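PDB 4XJW: sialidase B, which cleaves terminal sialic acids from glycoconjugates as a family 33 sialidase, working as an intramolecular trans-sialidase. Local coordinates for residues A[530-533]-A[534-537]; A[78-81]-A[82-85]; A[274-277]-A[278-281]. The protein carries 1 engineered substitution. All coordinates share one frame; numbering follows the deposited sequence.

Contact 1: residues A[530-533]-A[534-537]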
ATOM      1  N   SER A 530      -1.390  28.992  -5.087  1.00 12.73           N
ATOM      2  CA  SER A 530      -0.304  29.964  -5.038  1.00 12.92           C
ATOM      3  C   SER A 530      -0.117  30.536  -6.440  1.00 15.58           C
ATOM      4  O   SER A 530      -0.237  29.813  -7.424  1.00 14.24           O
ATOM      5  CB  SER A 530       0.996  29.309  -4.571  1.00 13.73           C
ATOM      6  OG  SER A 530       2.088  30.215  -4.655  1.00 14.30           O
ATOM      7  N   ARG A 531       0.179  31.830  -6.521  1.00 14.98           N
ATOM      8  CA  ARG A 531       0.409  32.491  -7.806  1.00 16.90           C
ATOM      9  C   ARG A 531       1.786  33.137  -7.837  1.00 19.90           C
ATOM     10  O   ARG A 531       2.055  34.027  -8.656  1.00 18.45           O
ATOM     11  CB  ARG A 531      -0.685  33.527  -8.065  1.00 19.83           C
ATOM     12  CG  ARG A 531      -2.067  32.918  -8.179  1.00 22.56           C
ATOM     13  CD  ARG A 531      -3.153  33.954  -8.384  1.00 28.83           C
ATOM     14  NE  ARG A 531      -4.445  33.310  -8.610  1.00 30.95           N
ATOM     15  CZ  ARG A 531      -4.816  32.783  -9.773  1.00 31.12           C
ATOM     16  NH1 ARG A 531      -3.995  32.820 -10.815  1.00 33.80           N
ATOM     17  NH2 ARG A 531      -6.003  32.205  -9.896  1.00 36.13           N
ATOM     18  N   ASP A 532       2.662  32.683  -6.946  1.00 17.09           N
ATOM     19  CA  ASP A 532       4.033  33.167  -6.893  1.00 18.47           C
ATOM     20  C   ASP A 532       5.006  32.025  -6.632  1.00 18.03           C
ATOM     21  O   ASP A 532       5.959  32.171  -5.872  1.00 18.45           O
ATOM     22  CB  ASP A 532       4.195  34.268  -5.838  1.00 18.32           C
ATOM     23  CG  ASP A 532       3.681  33.859  -4.470  1.00 20.86           C
ATOM     24  OD1 ASP A 532       3.428  32.654  -4.242  1.00 18.12           O
ATOM     25  OD2 ASP A 532       3.537  34.753  -3.607  1.00 23.48           O
ATOM     26  N   SER A 533       4.743  30.888  -7.272  1.00 15.02           N
ATOM     27  CA  SER A 533       5.635  29.732  -7.194  1.00 16.55           C
ATOM     28  C   SER A 533       5.841  29.198  -5.770  1.00 15.49           C
ATOM     29  O   SER A 533       6.924  28.710  -5.425  1.00 15.20           O
ATOM     30  CB  SER A 533       6.980  30.074  -7.843  1.00 18.99           C
ATOM     31  OG  SER A 533       6.825  30.270  -9.239  1.00 17.91           O
ATOM     32  N   GLY A 534       4.802  29.283  -4.947  1.00 12.85           N
ATOM     33  CA  GLY A 534       4.843  28.664  -3.632  1.00 15.05           C
ATOM     34  C   GLY A 534       5.220  29.572  -2.473  1.00 15.64           C
ATOM     35  O   GLY A 534       5.192  29.141  -1.323  1.00 17.96           O
ATOM     36  N   GLU A 535       5.581  30.821  -2.759  1.00 15.46           N
ATOM     37  CA  GLU A 535       5.934  31.752  -1.686  1.00 16.34           C
ATOM     38  C   GLU A 535       4.769  31.994  -0.748  1.00 18.32           C
ATOM     39  O   GLU A 535       4.927  31.990   0.474  1.00 19.56           O
ATOM     40  CB  GLU A 535       6.399  33.091  -2.251  1.00 15.99           C
ATOM     41  CG  GLU A 535       7.729  33.022  -3.002  1.00 16.64           C
ATOM     42  CD  GLU A 535       8.892  32.741  -2.073  1.00 28.46           C
ATOM     43  OE1 GLU A 535       9.008  33.430  -1.038  1.00 27.65           O
ATOM     44  OE2 GLU A 535       9.682  31.826  -2.361  1.00 22.81           O
ATOM     45  N   THR A 536       3.600  32.228  -1.329  1.00 14.41           N
ATOM     46  CA  THR A 536       2.404  32.543  -0.559  1.00 15.38           C
ATOM     47  C   THR A 536       1.194  31.758  -1.058  1.00 15.75           C
ATOM     48  O   THR A 536       1.169  31.310  -2.208  1.00 15.70           O
ATOM     49  CB  THR A 536       2.078  34.071  -0.574  1.00 16.68           C
ATOM     50  OG1 THR A 536       1.695  34.476  -1.889  1.00 16.08           O
ATOM     51  CG2 THR A 536       3.264  34.901  -0.103  1.00 20.81           C
ATOM     52  N   TRP A 537       0.190  31.613  -0.193  1.00 14.10           N
ATOM     53  CA  TRP A 537      -0.962  30.744  -0.452  1.00 17.18           C
ATOM     54  C   TRP A 537      -2.304  31.383  -0.149  1.00 16.00           C
ATOM     55  O   TRP A 537      -2.442  32.177   0.785  1.00 17.07           O
ATOM     56  CB  TRP A 537      -0.826  29.433   0.334  1.00 14.28           C
ATOM     57  CG  TRP A 537       0.376  28.694  -0.138  1.00 10.99           C
ATOM     58  CD1 TRP A 537       1.641  28.824   0.328  1.00 10.25           C
ATOM     59  CD2 TRP A 537       0.429  27.754  -1.215  1.00 10.62           C
ATOM     60  NE1 TRP A 537       2.502  28.017  -0.406  1.00 14.52           N
ATOM     61  CE2 TRP A 537       1.768  27.336  -1.348  1.00 14.61           C
ATOM     62  CE3 TRP A 537      -0.534  27.210  -2.076  1.00 10.65           C
ATOM     63  CZ2 TRP A 537       2.175  26.403  -2.303  1.00 11.74           C
ATOM     64  CZ3 TRP A 537      -0.128  26.267  -3.028  1.00 11.70           C
ATOM     65  CH2 TRP A 537       1.213  25.884  -3.129  1.00 10.46           C
TER
HETATM   66  O   HOH W   1      -0.007  33.568  -4.312  1.00 18.49           O
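S530, D532 and T536 lock together across a tight loop with the sequence SRDSGETW, the Asp-box signature of the fourth BNR repeat. D532 to E535 form a type I' turn, and the D532 carboxylate grips the chain beyond it. OD1 of D532 accepts a hydrogen bond from the backbone N of T536 (2.9 Å, N-H...O angle 164°), while OD2 of D532 accepts one from the hydroxyl OG1 of T536 (2.5 Å). Both donors arrive on the syn sides of the carboxylate, somewhat out of its plane, and the two side chains cross at about a right angle. CG of D532 lies between the backbone N and the carbonyl carbon (chi1 53°), turning the acid towards T536. OG1 of T536 also accepts from a water (3.1 Å), which in turn accepts a bond from the backbone N of R531 (2.8 Å).

The buried OG of S530 accepts a hydrogen bond from G534 N at 2.9 Å and, more weakly, from D532 N. OG also lies 2.8 Å from T536 O. CB of S530 sits over one face of the W537 six-membered ring, 3.5 Å from its centroid in a CH-pi contact; Y478 also stacks with this indole. NE1 of W537 reaches back to G534 O in a weak bond (3.1 Å), and G534 O is held as well by S491. The acid of E535 turns elsewhere, pairing with K489 and R465, and R531 pairs with D596.

One carboxylate and one hydroxyl thus take up the amides of T536 and G534, and weakly that of D532. With two bonds from one residue, the D532 carboxylate probably stays ionised, and its rotation is fixed by T536.

Contact 2: residues A[78-81]-A[82-85]; sequences IRDA and QKGI. With PO4 (phosphate ion), chain D.
D80 and K83 bind each other across a beta-hairpin turn, the tight centre of the contact. CG of D80, anti to its amide nitrogen (chi1 -174°), brings the carboxylate to K83 N, which donates to OD1 at 3.0 Å, as does Q82 N weakly. OD2 forms a salt bridge with K83 NZ at 2.6 Å. Both K83 donors come from above the carboxylate plane, nearly 50° out of it, while CG and CD of the lysine lie over that same face. N143 N also binds OD2, and N141 O accepts from NZ. In the backbone, D80 N donates to I85 O (2.9 Å) and I85 N to D80 O (3.0 Å), an antiparallel hydrogen-bonded pair, with G84 and I85 both facing D80 in a G1 beta bulge.

The crest is looser: A81 to G84 are exposed, and G84 N reaches A81 O only weakly, though N62 and N143 hold the Q82 amide oxygen. NH1 of R79, whose CB is directed away from the turn, donates a hydrogen bond to O2 of a phosphate (2.7 Å), probably from the crystallisation liquor, which R155 also binds.

The hairpin joins strand 74-80 to strand 85-91, at one edge of its six-stranded sheet.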
ATOM      1  N   ILE A  78     -15.998 -25.612   4.156  1.00 13.33           N
ATOM      2  CA  ILE A  78     -15.838 -27.060   4.055  1.00 11.52           C
ATOM      3  C   ILE A  78     -16.422 -27.662   5.321  1.00 18.03           C
ATOM      4  O   ILE A  78     -15.861 -27.501   6.410  1.00 17.21           O
ATOM      5  CB  ILE A  78     -14.361 -27.477   3.855  1.00 14.84           C
ATOM      6  CG1 ILE A  78     -13.619 -26.465   2.984  1.00 16.74           C
ATOM      7  CG2 ILE A  78     -14.273 -28.848   3.220  1.00 17.72           C
ATOM      8  CD1 ILE A  78     -12.220 -26.168   3.445  1.00 19.37           C
ATOM      9  N   ARG A  79     -17.570 -28.329   5.190  1.00 15.88           N
ATOM     10  CA  ARG A  79     -18.361 -28.693   6.363  1.00 16.70           C
ATOM     11  C   ARG A  79     -18.865 -30.126   6.307  1.00 16.04           C
ATOM     12  O   ARG A  79     -19.356 -30.579   5.272  1.00 16.13           O
ATOM     13  CB  ARG A  79     -19.560 -27.753   6.497  1.00 15.18           C
ATOM     14  CG  ARG A  79     -19.195 -26.277   6.438  1.00 19.75           C
ATOM     15  CD  ARG A  79     -20.404 -25.400   6.633  1.00 17.50           C
ATOM     16  NE  ARG A  79     -20.934 -25.539   7.983  1.00 16.24           N
ATOM     17  CZ  ARG A  79     -22.044 -24.958   8.429  1.00 22.13           C
ATOM     18  NH1 ARG A  79     -22.771 -24.185   7.628  1.00 20.55           N
ATOM     19  NH2 ARG A  79     -22.427 -25.158   9.684  1.00 21.54           N
ATOM     20  N   ASP A  80     -18.755 -30.826   7.430  1.00 19.01           N
ATOM     21  CA  ASP A  80     -19.275 -32.186   7.545  1.00 16.46           C
ATOM     22  C   ASP A  80     -19.674 -32.383   9.002  1.00 16.56           C
ATOM     23  O   ASP A  80     -18.815 -32.445   9.882  1.00 18.00           O
ATOM     24  CB  ASP A  80     -18.208 -33.207   7.136  1.00 19.91           C
ATOM     25  CG  ASP A  80     -18.731 -34.643   7.099  1.00 21.73           C
ATOM     26  OD1 ASP A  80     -19.403 -35.069   8.060  1.00 21.79           O
ATOM     27  OD2 ASP A  80     -18.447 -35.350   6.110  1.00 22.15           O
ATOM     28  N   ALA A  81     -20.977 -32.466   9.252  1.00 18.53           N
ATOM     29  CA  ALA A  81     -21.498 -32.515  10.615  1.00 20.64           C
ATOM     30  C   ALA A  81     -21.141 -33.816  11.317  1.00 26.25           C
ATOM     31  O   ALA A  81     -20.971 -33.845  12.533  1.00 26.97           O
ATOM     32  CB  ALA A  81     -22.995 -32.316  10.612  1.00 17.68           C
ATOM     33  N   GLN A  82     -21.043 -34.895  10.549  1.00 23.14           N
ATOM     34  CA  GLN A  82     -20.741 -36.203  11.122  1.00 25.58           C
ATOM     35  C   GLN A  82     -19.266 -36.331  11.496  1.00 29.06           C
ATOM     36  O   GLN A  82     -18.903 -37.141  12.347  1.00 28.94           O
ATOM     37  CB  GLN A  82     -21.151 -37.325  10.168  1.00 26.74           C
ATOM     38  CG  GLN A  82     -22.663 -37.565  10.111  1.00 28.18           C
ATOM     39  CD  GLN A  82     -23.402 -36.504   9.309  1.00 25.75           C
ATOM     40  OE1 GLN A  82     -23.119 -36.292   8.132  1.00 25.55           O
ATOM     41  NE2 GLN A  82     -24.354 -35.839   9.942  1.00 21.78           N
ATOM     42  N   LYS A  83     -18.416 -35.537  10.846  1.00 23.85           N
ATOM     43  CA  LYS A  83     -17.003 -35.485  11.203  1.00 23.53           C
ATOM     44  C   LYS A  83     -16.740 -34.362  12.208  1.00 20.37           C
ATOM     45  O   LYS A  83     -15.649 -34.266  12.773  1.00 25.25           O
ATOM     46  CB  LYS A  83     -16.132 -35.296   9.959  1.00 20.32           C
ATOM     47  CG  LYS A  83     -16.250 -36.412   8.916  1.00 24.58           C
ATOM     48  CD  LYS A  83     -15.469 -36.068   7.641  1.00 23.66           C
ATOM     49  CE  LYS A  83     -15.561 -37.172   6.588  1.00 31.27           C
ATOM     50  NZ  LYS A  83     -16.971 -37.517   6.210  1.00 28.43           N
ATOM     51  N   GLY A  84     -17.747 -33.523  12.441  1.00 20.63           N
ATOM     52  CA  GLY A  84     -17.607 -32.397  13.348  1.00 20.37           C
ATOM     53  C   GLY A  84     -16.649 -31.339  12.829  1.00 21.49           C
ATOM     54  O   GLY A  84     -15.955 -30.673  13.603  1.00 25.03           O
ATOM     55  N   ILE A  85     -16.607 -31.191  11.508  1.00 21.04           N
ATOM     56  CA  ILE A  85     -15.704 -30.241  10.870  1.00 19.81           C
ATOM     57  C   ILE A  85     -16.485 -29.098  10.242  1.00 20.14           C
ATOM     58  O   ILE A  85     -17.434 -29.318   9.483  1.00 19.51           O
ATOM     59  CB  ILE A  85     -14.855 -30.922   9.786  1.00 19.15           C
ATOM     60  CG1 ILE A  85     -13.857 -31.889  10.419  1.00 19.98           C
ATOM     61  CG2 ILE A  85     -14.100 -29.870   8.949  1.00 18.48           C
ATOM     62  CD1 ILE A  85     -13.156 -32.800   9.432  1.00 23.49           C
TER
HETATM   63  P   PO4 D 703     -25.231 -21.493   7.810  1.00 21.32           P
HETATM   64  O1  PO4 D 703     -26.585 -21.201   7.218  1.00 22.09           O
HETATM   65  O2  PO4 D 703     -25.137 -22.955   8.206  1.00 20.98           O
HETATM   66  O3  PO4 D 703     -24.185 -21.184   6.752  1.00 20.22           O
HETATM   67  O4  PO4 D 703     -25.020 -20.613   9.016  1.00 22.95           O

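Contact 3: residues A[274-277]-A[278-281]; sequences NKLK and NSQI
L276 and S279 close a type I beta turn in the long loop between strands 255-256 and 286-294 of the sialidase catalytic domain. Their meeting point is the carbonyl oxygen of L276, which the serine grips twice. S279 N donates to it at 2.8 Å from above the carbonyl plane, whereas the hydroxyl OG of S279 donates at 2.7 Å within that plane, on a lone pair. OG stands beside its own backbone N (chi1 -64°), which brings the two donors onto one acceptor. The leucine side chain leaves the turn and touches the serine hydroxyl loosely, with CD2 and CB; CD2 is 4.0 Å from OG.

At the corner, K277 and N278 both send their side chains outward. The extended K277 chain runs back toward N274, and its NZ donates to N274 OD1 at 2.7 Å; R638 O is a second acceptor. The amide oxygen of N278 takes a bond from the R638 guanidinium, and H642 holds the K277 carbonyl. The N278 side chain lies about 11 Å from that of D232, the probable proton acceptor. A water bridges the backbone, donating to K275 O at 2.8 Å and accepting a bond from N278 N at 2.9 Å.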
ATOM      1  N   ASN A 274      -8.926 -11.701  15.447  1.00 12.08           N
ATOM      2  CA  ASN A 274      -9.247 -10.569  16.310  1.00 14.93           C
ATOM      3  C   ASN A 274      -8.488 -10.492  17.640  1.00 16.05           C
ATOM      4  O   ASN A 274      -8.589  -9.488  18.339  1.00 18.89           O
ATOM      5  CB  ASN A 274     -10.762 -10.464  16.564  1.00 13.51           C
ATOM      6  CG  ASN A 274     -11.533 -10.054  15.329  1.00 17.34           C
ATOM      7  OD1 ASN A 274     -10.978  -9.466  14.393  1.00 17.82           O
ATOM      8  ND2 ASN A 274     -12.822 -10.366  15.312  1.00 16.13           N
ATOM      9  N   LYS A 275      -7.759 -11.538  18.016  1.00 11.04           N
ATOM     10  CA  LYS A 275      -6.913 -11.422  19.202  1.00 12.93           C
ATOM     11  C   LYS A 275      -5.556 -10.800  18.856  1.00 12.98           C
ATOM     12  O   LYS A 275      -5.060  -9.924  19.568  1.00 13.02           O
ATOM     13  CB  LYS A 275      -6.725 -12.770  19.927  1.00 15.89           C
ATOM     14  CG  LYS A 275      -5.815 -12.662  21.150  1.00 24.37           C
ATOM     15  CD  LYS A 275      -5.617 -14.001  21.883  1.00 23.45           C
ATOM     16  CE  LYS A 275      -4.334 -14.708  21.442  1.00 29.95           C
ATOM     17  NZ  LYS A 275      -4.579 -15.788  20.443  1.00 30.76           N
ATOM     18  N   LEU A 276      -4.983 -11.230  17.736  1.00 13.13           N
ATOM     19  CA  LEU A 276      -3.597 -10.899  17.401  1.00 12.75           C
ATOM     20  C   LEU A 276      -3.362  -9.830  16.327  1.00 11.09           C
ATOM     21  O   LEU A 276      -2.245  -9.355  16.200  1.00 12.56           O
ATOM     22  CB  LEU A 276      -2.863 -12.176  16.976  1.00 13.41           C
ATOM     23  CG  LEU A 276      -2.654 -13.238  18.051  1.00 16.58           C
ATOM     24  CD1 LEU A 276      -2.034 -14.470  17.431  1.00 17.14           C
ATOM     25  CD2 LEU A 276      -1.777 -12.694  19.164  1.00 16.07           C
ATOM     26  N   LYS A 277      -4.376  -9.477  15.544  1.00  9.84           N
ATOM     27  CA  LYS A 277      -4.138  -8.597  14.380  1.00 11.81           C
ATOM     28  C   LYS A 277      -3.529  -7.224  14.709  1.00 12.10           C
ATOM     29  O   LYS A 277      -2.888  -6.626  13.855  1.00  9.87           O
ATOM     30  CB  LYS A 277      -5.386  -8.440  13.495  1.00  8.91           C
ATOM     31  CG  LYS A 277      -6.486  -7.576  14.080  1.00  9.60           C
ATOM     32  CD  LYS A 277      -7.792  -7.731  13.299  1.00 10.75           C
ATOM     33  CE  LYS A 277      -8.891  -6.862  13.920  1.00 10.62           C
ATOM     34  NZ  LYS A 277     -10.226  -7.070  13.297  1.00 11.69           N
ATOM     35  N   ASN A 278      -3.699  -6.719  15.928  1.00 10.37           N
ATOM     36  CA  ASN A 278      -3.032  -5.471  16.315  1.00 10.47           C
ATOM     37  C   ASN A 278      -1.597  -5.620  16.807  1.00  9.69           C
ATOM     38  O   ASN A 278      -0.956  -4.620  17.190  1.00 12.37           O
ATOM     39  CB  ASN A 278      -3.855  -4.692  17.346  1.00  9.37           C
ATOM     40  CG  ASN A 278      -5.085  -4.071  16.750  1.00 16.43           C
ATOM     41  OD1 ASN A 278      -5.153  -3.835  15.541  1.00 18.40           O
ATOM     42  ND2 ASN A 278      -6.075  -3.795  17.594  1.00 13.98           N
ATOM     43  N   SER A 279      -1.085  -6.849  16.780  1.00  9.80           N
ATOM     44  CA  SER A 279       0.326  -7.077  17.058  1.00 11.26           C
ATOM     45  C   SER A 279       1.151  -6.163  16.170  1.00  9.79           C
ATOM     46  O   SER A 279       0.879  -6.030  14.963  1.00 12.90           O
ATOM     47  CB  SER A 279       0.729  -8.528  16.806  1.00 12.73           C
ATOM     48  OG  SER A 279       0.045  -9.398  17.699  1.00 13.64           O
ATOM     49  N   GLN A 280       2.149  -5.529  16.766  1.00 12.09           N
ATOM     50  CA  GLN A 280       2.888  -4.484  16.083  1.00 11.60           C
ATOM     51  C   GLN A 280       4.347  -4.528  16.505  1.00 13.88           C
ATOM     52  O   GLN A 280       4.640  -4.550  17.693  1.00 15.17           O
ATOM     53  CB  GLN A 280       2.261  -3.141  16.455  1.00 13.67           C
ATOM     54  CG  GLN A 280       2.843  -1.944  15.762  1.00 15.30           C
ATOM     55  CD  GLN A 280       2.051  -0.680  16.047  1.00 15.56           C
ATOM     56  OE1 GLN A 280       1.417  -0.559  17.097  1.00 20.76           O
ATOM     57  NE2 GLN A 280       2.064   0.261  15.102  1.00 14.14           N
ATOM     58  N   ILE A 281       5.260  -4.565  15.535  1.00  9.88           N
ATOM     59  CA  ILE A 281       6.683  -4.569  15.829  1.00 12.99           C
ATOM     60  C   ILE A 281       7.007  -3.270  16.553  1.00 14.83           C
ATOM     61  O   ILE A 281       6.756  -2.184  16.039  1.00 12.51           O
ATOM     62  CB  ILE A 281       7.543  -4.675  14.557  1.00 10.51           C
ATOM     63  CG1 ILE A 281       7.225  -5.960  13.787  1.00 11.68           C
ATOM     64  CG2 ILE A 281       9.036  -4.604  14.933  1.00 12.04           C
ATOM     65  CD1 ILE A 281       8.081  -6.180  12.520  1.00 11.82           C
TER
HETATM   66  O   HOH W   2      -5.311  -7.421  18.284  1.00 12.77           O

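From the N terminus the three contacts follow in series, none nesting in or crossing another; contacts 1 and 2 close short strand connections, while contact 3 is a turn within a long one. Contact 2 closes the hairpin between strands 74-80 and 85-91 in the N-terminal, concanavalin-like domain. Contact 3 shapes the long connection from strand 255-256, at the edge of one four-stranded sheet, to strand 286-294 of the next. Contact 1 closes the Asp-box loop between strands 526-530 and 541-542, within a later sheet of the propeller. Contacts 2 and 3 have centres about 30 Å apart, contacts 1 and 3 about 44 Å, and contacts 1 and 2 about 68 Å, on opposite sides of the chain's centre.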